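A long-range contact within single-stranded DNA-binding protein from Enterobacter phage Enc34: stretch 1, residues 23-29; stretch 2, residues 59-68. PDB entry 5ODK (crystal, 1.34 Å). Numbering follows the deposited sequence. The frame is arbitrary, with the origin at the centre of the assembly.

Stretch 1 23-29: IKVSNVR
Stretch 2, residues 59-68: THGAIKKIID

The most distinctive feature of this contact is a buried histidine at the N-cap position of a helix, whose ring reaches the backbone of a strand at the point where the chain turns a corner. His-60 NE2 donates a hydrogen bond to Ser-26 O, with an N-to-O distance of 2.7 Å and an N-H...O angle of 162°, short and nearly straight. The acceptor lies at the ring edge, near its plane, and so does Asn-27 O, 3.2 Å from His-60 CE1. The ring is set by chi1 of -64° (m) and chi2 of 77°, and the CA-to-CB bond of His-60 points toward the strand. Obliquely to the ring, Val-28 CG1 comes within 3.7 Å of His-60 NE2, while ND1 is satisfied elsewhere in the structure.

The corner itself is made by Asn-27, with phi/psi of 60/64 and chi1 of -54° (m). Residues 23-26 before it are extended, with phi from -130° to -96° and psi from 119° to 143°; Val-28 and Arg-29 resume extended geometry at -125/156 and -95/134 in a different sheet or face.

Beyond His-60 (-134/26), residues 61-68 form a regular helix, with phi/psi close to -62/-42. Its first turn is closed by Lys-64 N to His-60 O at 3.0 Å, and the same i to i-4 pattern continues to Asp-68 N and Lys-64 O at 2.9 Å. The helix runs roughly antiparallel to strand 23-26: the N-to-C directions differ by 153° and the axes approach to 9.7 Å. Accordingly, Val-25 CA lies 7.2 Å from Ile-63 CA, and Ile-23 CA lies 7.5 Å from Ile-67 CA.

Two strand residues and two helix residues one turn apart pack as an apolar cluster. Ile-23 (m, t) directs its CB toward the helix, and its CG2 touches both Ile-63 CD1 at 3.9 Å and Ile-67 CG1 at 4.0 Å. Val-25, sideways with chi1 m, likewise uses CG1 to meet Ile-63 CG1 at 4.1 Å and Ile-67 CD1 at 3.8 Å. Ile-63 (t, p) points toward the strand, and its CD1 also lies 3.8 Å from Lys-24 O. Ile-67 leaves its CA sideways, but its m, t rotamer brings the side-chain end nearer the strand. Between Ile-23 and Val-25 in the strand, Lys-24 points its CA-to-CB bond away from the helix, with all four chi angles t.

Off this interface, Lys-64 NZ forms a salt bridge with Asp-68 OD2 at 2.8 Å, one turn along the helix. The two stretches together bury 313 Å².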

# COMPACT_ATOMS: atom_id res chain seq x y z
N ILE A 23 4.75 4.02 6.49
CA ILE A 23 4.98 4.77 5.27
C ILE A 23 3.62 5.20 4.74
O ILE A 23 2.76 4.34 4.46
CB ILE A 23 5.70 3.90 4.21
CG1 ILE A 23 6.98 3.30 4.80
CG2 ILE A 23 5.98 4.72 2.96
CD1 ILE A 23 7.58 2.22 3.92
N LYS A 24 3.44 6.50 4.51
CA LYS A 24 2.28 7.01 3.78
C LYS A 24 2.66 7.20 2.32
O LYS A 24 3.66 7.86 2.05
CB LYS A 24 1.76 8.33 4.36
CG LYS A 24 0.52 8.87 3.66
CD LYS A 24 0.04 10.16 4.33
CE LYS A 24 -1.17 10.75 3.67
NZ LYS A 24 -1.60 11.96 4.43
N VAL A 25 1.92 6.58 1.42
CA VAL A 25 2.00 6.83 -0.01
C VAL A 25 0.78 7.62 -0.40
O VAL A 25 -0.36 7.18 -0.16
CB VAL A 25 2.19 5.57 -0.86
CG1 VAL A 25 3.55 4.96 -0.58
CG2 VAL A 25 1.06 4.58 -0.76
N SER A 26 0.99 8.82 -0.92
CA SER A 26 -0.10 9.76 -1.17
C SER A 26 -0.40 9.86 -2.64
O SER A 26 0.52 9.84 -3.47
CB SER A 26 0.20 11.12 -0.59
OG SER A 26 0.50 11.02 0.80
N ASN A 27 -1.68 10.00 -2.97
CA ASN A 27 -2.10 10.26 -4.35
C ASN A 27 -1.66 9.16 -5.30
O ASN A 27 -0.87 9.36 -6.23
CB ASN A 27 -1.62 11.65 -4.75
CG ASN A 27 -2.07 12.71 -3.77
OD1 ASN A 27 -3.29 12.80 -3.48
ND2 ASN A 27 -1.11 13.45 -3.20
N VAL A 28 -2.22 7.99 -5.04
CA VAL A 28 -1.98 6.77 -5.82
C VAL A 28 -3.34 6.24 -6.28
O VAL A 28 -4.36 6.53 -5.64
CB VAL A 28 -1.19 5.73 -5.04
CG1 VAL A 28 0.18 6.30 -4.69
CG2 VAL A 28 -1.94 5.27 -3.80
N ARG A 29 -3.35 5.48 -7.37
CA ARG A 29 -4.63 4.97 -7.86
C ARG A 29 -4.84 3.57 -7.31
O ARG A 29 -3.95 2.74 -7.33
CB ARG A 29 -4.66 4.99 -9.39
CG ARG A 29 -6.02 4.99 -10.03
CD ARG A 29 -5.94 5.32 -11.51
NE ARG A 29 -7.27 5.33 -12.07
CZ ARG A 29 -7.53 5.38 -13.35
NH1 ARG A 29 -6.55 5.43 -14.25
NH2 ARG A 29 -8.78 5.35 -13.75
N THR A 59 6.01 11.07 -10.24
CA THR A 59 5.70 11.94 -9.09
C THR A 59 5.93 11.28 -7.72
O THR A 59 5.60 11.87 -6.68
CB THR A 59 4.25 12.40 -9.17
OG1 THR A 59 3.42 11.24 -9.27
CG2 THR A 59 4.06 13.30 -10.37
N HIS A 60 6.52 10.09 -7.72
CA HIS A 60 6.73 9.35 -6.47
C HIS A 60 8.13 8.79 -6.34
O HIS A 60 8.33 7.85 -5.58
CB HIS A 60 5.71 8.23 -6.28
CG HIS A 60 4.29 8.72 -6.14
ND1 HIS A 60 3.53 9.15 -7.20
CD2 HIS A 60 3.50 8.80 -5.05
CE1 HIS A 60 2.32 9.48 -6.77
NE2 HIS A 60 2.28 9.29 -5.46
N GLY A 61 9.12 9.41 -6.99
CA GLY A 61 10.48 8.89 -6.90
C GLY A 61 11.06 8.87 -5.49
O GLY A 61 11.66 7.88 -5.07
N ALA A 62 10.91 9.95 -4.75
CA ALA A 62 11.48 10.03 -3.40
C ALA A 62 10.85 9.04 -2.45
O ALA A 62 11.54 8.38 -1.69
CB ALA A 62 11.37 11.44 -2.85
N ILE A 63 9.52 8.92 -2.49
CA ILE A 63 8.89 7.98 -1.58
C ILE A 63 9.20 6.54 -2.00
O ILE A 63 9.35 5.68 -1.13
CB ILE A 63 7.36 8.24 -1.39
CG1 ILE A 63 6.80 7.44 -0.19
CG2 ILE A 63 6.60 8.01 -2.66
CD1 ILE A 63 7.38 7.83 1.15
N LYS A 64 9.37 6.27 -3.29
CA LYS A 64 9.80 4.94 -3.69
C LYS A 64 11.19 4.63 -3.14
O LYS A 64 11.43 3.53 -2.69
CB LYS A 64 9.72 4.75 -5.20
CG LYS A 64 9.79 3.27 -5.61
CD LYS A 64 11.17 2.95 -6.07
CE LYS A 64 11.13 1.45 -6.44
NZ LYS A 64 12.48 0.99 -6.81
N LYS A 65 12.10 5.62 -3.18
CA LYS A 65 13.45 5.45 -2.62
C LYS A 65 13.38 5.10 -1.12
O LYS A 65 14.08 4.20 -0.64
CB LYS A 65 14.29 6.70 -2.90
CG LYS A 65 15.69 6.60 -2.36
CD LYS A 65 16.63 7.56 -3.07
CE LYS A 65 18.03 7.30 -2.56
NZ LYS A 65 18.98 8.00 -3.44
N ILE A 66 12.52 5.80 -0.40
CA ILE A 66 12.33 5.53 1.00
C ILE A 66 11.79 4.10 1.19
O ILE A 66 12.21 3.37 2.08
CB ILE A 66 11.36 6.57 1.61
CG1 ILE A 66 12.09 7.92 1.77
CG2 ILE A 66 10.84 6.10 2.96
CD1 ILE A 66 11.22 9.10 2.14
N ILE A 67 10.81 3.73 0.37
CA ILE A 67 10.26 2.36 0.45
C ILE A 67 11.36 1.33 0.26
O ILE A 67 11.44 0.37 1.04
CB ILE A 67 9.12 2.18 -0.59
CG1 ILE A 67 7.87 2.91 -0.12
CG2 ILE A 67 8.82 0.69 -0.82
CD1 ILE A 67 6.84 3.11 -1.21
N ASP A 68 12.25 1.54 -0.72
CA ASP A 68 13.34 0.58 -0.92
C ASP A 68 14.22 0.48 0.33
O ASP A 68 14.64 -0.60 0.74
CB ASP A 68 14.15 0.94 -2.15
CG ASP A 68 13.45 0.66 -3.46
OD1 ASP A 68 12.46 -0.11 -3.50
OD2 ASP A 68 13.95 1.18 -4.49